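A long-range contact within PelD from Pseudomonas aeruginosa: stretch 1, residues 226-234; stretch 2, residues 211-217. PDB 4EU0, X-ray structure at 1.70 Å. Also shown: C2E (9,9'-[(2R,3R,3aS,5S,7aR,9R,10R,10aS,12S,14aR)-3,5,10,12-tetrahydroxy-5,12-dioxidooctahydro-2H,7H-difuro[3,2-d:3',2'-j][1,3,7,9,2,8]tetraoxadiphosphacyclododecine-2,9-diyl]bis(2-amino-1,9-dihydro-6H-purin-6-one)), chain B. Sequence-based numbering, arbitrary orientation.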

# COMPACT_ATOMS: atom_id res chain seq x y z
N VAL A 226 10.67 -8.60 -18.80
CA VAL A 226 10.47 -9.02 -17.42
C VAL A 226 9.22 -8.30 -16.94
O VAL A 226 9.15 -7.07 -17.04
CB VAL A 226 11.64 -8.62 -16.49
CG1 VAL A 226 11.29 -8.89 -15.03
CG2 VAL A 226 12.93 -9.35 -16.89
N LEU A 227 8.25 -9.07 -16.46
CA LEU A 227 7.08 -8.48 -15.82
C LEU A 227 7.18 -8.68 -14.32
O LEU A 227 7.15 -9.82 -13.82
CB LEU A 227 5.79 -9.07 -16.36
CG LEU A 227 4.55 -8.37 -15.77
CD1 LEU A 227 4.36 -6.97 -16.38
CD2 LEU A 227 3.34 -9.19 -16.03
N LEU A 228 7.31 -7.57 -13.60
CA LEU A 228 7.32 -7.60 -12.15
C LEU A 228 5.89 -7.47 -11.65
O LEU A 228 5.13 -6.63 -12.15
CB LEU A 228 8.11 -6.41 -11.64
CG LEU A 228 9.01 -6.46 -10.41
CD1 LEU A 228 9.66 -7.83 -10.18
CD2 LEU A 228 10.04 -5.34 -10.63
N VAL A 229 5.52 -8.29 -10.69
CA VAL A 229 4.20 -8.17 -10.06
C VAL A 229 4.37 -8.15 -8.55
O VAL A 229 4.91 -9.09 -7.98
CB VAL A 229 3.24 -9.33 -10.43
CG1 VAL A 229 1.84 -9.03 -9.89
CG2 VAL A 229 3.18 -9.53 -11.94
N LEU A 230 3.88 -7.09 -7.92
CA LEU A 230 3.83 -7.03 -6.46
C LEU A 230 2.43 -7.41 -5.98
O LEU A 230 1.42 -6.92 -6.48
CB LEU A 230 4.19 -5.63 -5.96
CG LEU A 230 4.05 -5.40 -4.45
CD1 LEU A 230 5.16 -6.09 -3.66
CD2 LEU A 230 4.01 -3.90 -4.13
N LEU A 231 2.38 -8.29 -4.98
CA LEU A 231 1.15 -8.71 -4.34
C LEU A 231 1.13 -8.19 -2.90
O LEU A 231 1.60 -8.88 -1.99
CB LEU A 231 1.07 -10.24 -4.32
CG LEU A 231 0.95 -10.99 -5.65
CD1 LEU A 231 2.23 -10.92 -6.48
CD2 LEU A 231 0.62 -12.45 -5.31
N PRO A 232 0.60 -6.97 -2.69
CA PRO A 232 0.59 -6.42 -1.33
C PRO A 232 -0.36 -7.16 -0.41
O PRO A 232 -1.35 -7.74 -0.88
CB PRO A 232 0.09 -4.98 -1.54
CG PRO A 232 0.33 -4.69 -3.00
CD PRO A 232 0.04 -6.02 -3.65
N LEU A 233 -0.07 -7.12 0.89
CA LEU A 233 -0.98 -7.66 1.90
C LEU A 233 -1.48 -9.06 1.55
O LEU A 233 -2.65 -9.35 1.65
CB LEU A 233 -2.16 -6.70 2.12
CG LEU A 233 -1.79 -5.27 2.50
CD1 LEU A 233 -3.00 -4.36 2.46
CD2 LEU A 233 -1.16 -5.24 3.89
N THR A 234 -0.55 -9.92 1.14
CA THR A 234 -0.88 -11.25 0.66
C THR A 234 0.01 -12.28 1.33
O THR A 234 1.23 -12.17 1.28
CB THR A 234 -0.70 -11.30 -0.87
OG1 THR A 234 -1.67 -10.43 -1.46
CG2 THR A 234 -0.89 -12.72 -1.41
P1 C2E B . -9.19 -17.72 -6.59
O2P C2E B . -9.05 -19.20 -6.86
O1P C2E B . -9.23 -16.76 -7.74
O5' C2E B . -8.03 -17.26 -5.59
C5' C2E B . -7.70 -17.99 -4.42
C4' C2E B . -6.74 -17.20 -3.53
O4' C2E B . -5.45 -17.10 -4.16
C3' C2E B . -7.17 -15.77 -3.24
O3' C2E B . -8.01 -15.62 -2.09
C2' C2E B . -5.84 -15.09 -3.00
O2' C2E B . -5.39 -15.41 -1.68
C1' C2E B . -4.93 -15.78 -3.98
N9 C2E B . -4.92 -15.07 -5.29
C8 C2E B . -5.44 -15.51 -6.45
N7 C2E B . -5.26 -14.62 -7.45
C5 C2E B . -4.59 -13.58 -6.91
C6 C2E B . -4.07 -12.29 -7.39
O6 C2E B . -4.24 -11.95 -8.69
N1 C2E B . -3.44 -11.48 -6.52
C2 C2E B . -3.27 -11.79 -5.21
N2 C2E B . -2.63 -10.91 -4.41
N3 C2E B . -3.73 -12.97 -4.69
C4 C2E B . -4.37 -13.87 -5.48
P11 C2E B . -9.02 -14.37 -2.00
O21 C2E B . -9.69 -14.37 -0.63
O11 C2E B . -8.38 -13.09 -2.49
O5A C2E B . -10.15 -14.80 -3.05
C5A C2E B . -10.86 -16.03 -2.89
C4A C2E B . -11.76 -16.22 -4.10
O4A C2E B . -12.63 -15.10 -4.27
C3A C2E B . -10.97 -16.27 -5.39
O3A C2E B . -10.51 -17.58 -5.69
C2A C2E B . -11.95 -15.79 -6.43
O2A C2E B . -12.85 -16.84 -6.80
C1A C2E B . -12.71 -14.74 -5.65
N91 C2E B . -12.10 -13.40 -5.88
C81 C2E B . -11.33 -12.69 -5.02
N71 C2E B . -10.96 -11.50 -5.56
C51 C2E B . -11.49 -11.44 -6.80
C61 C2E B . -11.49 -10.47 -7.92
O61 C2E B . -10.83 -9.29 -7.84
N11 C2E B . -12.17 -10.80 -9.05
C21 C2E B . -12.84 -11.98 -9.17
N21 C2E B . -13.50 -12.24 -10.32
N31 C2E B . -12.88 -12.90 -8.18
C41 C2E B . -12.23 -12.69 -7.00
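Stretch 2, residues 211-217: GLDVQLR

Stretch 2 lies beside stretch 1 as an antiparallel β-strand partner: the axes of strands 214-217 and 226-231 come within 4.6 Å, and their N-to-C directions differ by 164°. Together the two stretches bury 607 Å².

G211 begins stretch 2 at phi/psi 57/-133, a positive phi that favours glycine, and makes no contact with stretch 1. L212 (-81/-4) is not yet extended. Its CA-to-CB bond points toward stretch 1, and CB of L212 lies 4.4 Å from CG of P232; separately, CD1 of L212 lies 4.3 Å from CD1 of L233.

At D213 (-61/142) the chain straightens, and CA of D213 lies 3.2 Å from O of L230 in a CA-H...O contact. The carboxylate reaches past L231, with OD1 of D213 3.4 Å from CA of L231, to the guanine edge of C2E. D213 OD2 accepts a very short hydrogen bond of 2.5 Å from C2E N1, and D213 OD1 one of 3.0 Å from C2E N2. T234 OG1 accepts from C2E N2 at 3.1 Å, so both stretches hold this base. A water donates to D213 OD1 (2.7 Å) and to P232 O (2.8 Å).

V214 (-130/149) opens the ladder opposite L230: N of V214 donates to O of L230 at 3.2 Å, and N of L230 returns a bond to O of V214 at 2.8 Å. CG2 of V214 packs 4.0 Å from CB of L230. Q215 faces V229 in a non-hydrogen-bonded pair, CA to CA 4.4 Å, with CG of Q215 3.9 Å from CG2 of V229. L216 repeats the reciprocal pattern with L228, N to O 2.9 Å in both directions; their CB atoms are 4.0 Å apart. R217 pairs with L227 without such bonds, CG of R217 3.6 Å from CD1 of L227. V214 and L216 thus share one sheet face with L230 and L228, while Q215 and R217 share the other with V229 and L227.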

# COMPACT_ATOMS: atom_id res chain seq x y z
N GLY A 211 -7.08 -6.52 -7.98
CA GLY A 211 -7.04 -5.80 -6.70
C GLY A 211 -5.90 -4.82 -6.56
O GLY A 211 -5.64 -4.02 -7.47
N LEU A 212 -5.21 -4.88 -5.42
CA LEU A 212 -4.11 -3.96 -5.12
C LEU A 212 -2.79 -4.34 -5.78
O LEU A 212 -1.81 -3.60 -5.67
CB LEU A 212 -3.90 -3.81 -3.62
CG LEU A 212 -5.08 -3.24 -2.84
CD1 LEU A 212 -4.88 -3.49 -1.36
CD2 LEU A 212 -5.24 -1.75 -3.15
N ASP A 213 -2.75 -5.48 -6.47
CA ASP A 213 -1.52 -5.89 -7.14
C ASP A 213 -1.13 -4.85 -8.18
O ASP A 213 -2.01 -4.27 -8.85
CB ASP A 213 -1.67 -7.24 -7.83
CG ASP A 213 -1.98 -8.38 -6.86
OD1 ASP A 213 -1.99 -8.20 -5.62
OD2 ASP A 213 -2.20 -9.49 -7.37
N VAL A 214 0.17 -4.62 -8.30
CA VAL A 214 0.70 -3.69 -9.29
C VAL A 214 1.83 -4.35 -10.07
O VAL A 214 2.55 -5.22 -9.54
CB VAL A 214 1.18 -2.34 -8.67
CG1 VAL A 214 -0.03 -1.52 -8.19
CG2 VAL A 214 2.16 -2.56 -7.51
N GLN A 215 1.95 -3.94 -11.33
CA GLN A 215 2.91 -4.53 -12.23
C GLN A 215 3.82 -3.51 -12.88
O GLN A 215 3.44 -2.35 -13.07
CB GLN A 215 2.19 -5.28 -13.35
CG GLN A 215 1.19 -6.31 -12.87
CD GLN A 215 0.54 -7.02 -14.03
OE1 GLN A 215 0.54 -6.51 -15.15
NE2 GLN A 215 -0.00 -8.20 -13.78
N LEU A 216 5.01 -3.96 -13.25
CA LEU A 216 5.97 -3.19 -14.03
C LEU A 216 6.43 -4.00 -15.23
O LEU A 216 6.87 -5.14 -15.08
CB LEU A 216 7.19 -2.81 -13.19
CG LEU A 216 7.40 -1.44 -12.58
CD1 LEU A 216 8.89 -1.19 -12.34
CD2 LEU A 216 6.81 -0.33 -13.45
N ARG A 217 6.34 -3.39 -16.41
CA ARG A 217 6.79 -4.02 -17.65
C ARG A 217 8.17 -3.47 -17.98
O ARG A 217 8.32 -2.26 -18.23
CB ARG A 217 5.80 -3.73 -18.78
CG ARG A 217 4.34 -4.03 -18.43
CD ARG A 217 3.34 -3.27 -19.30
NE ARG A 217 3.50 -1.81 -19.23
CZ ARG A 217 2.65 -0.92 -19.73
NH1 ARG A 217 1.53 -1.33 -20.33
NH2 ARG A 217 2.90 0.37 -19.62
O HOH W 1 -2.96 -7.52 -3.16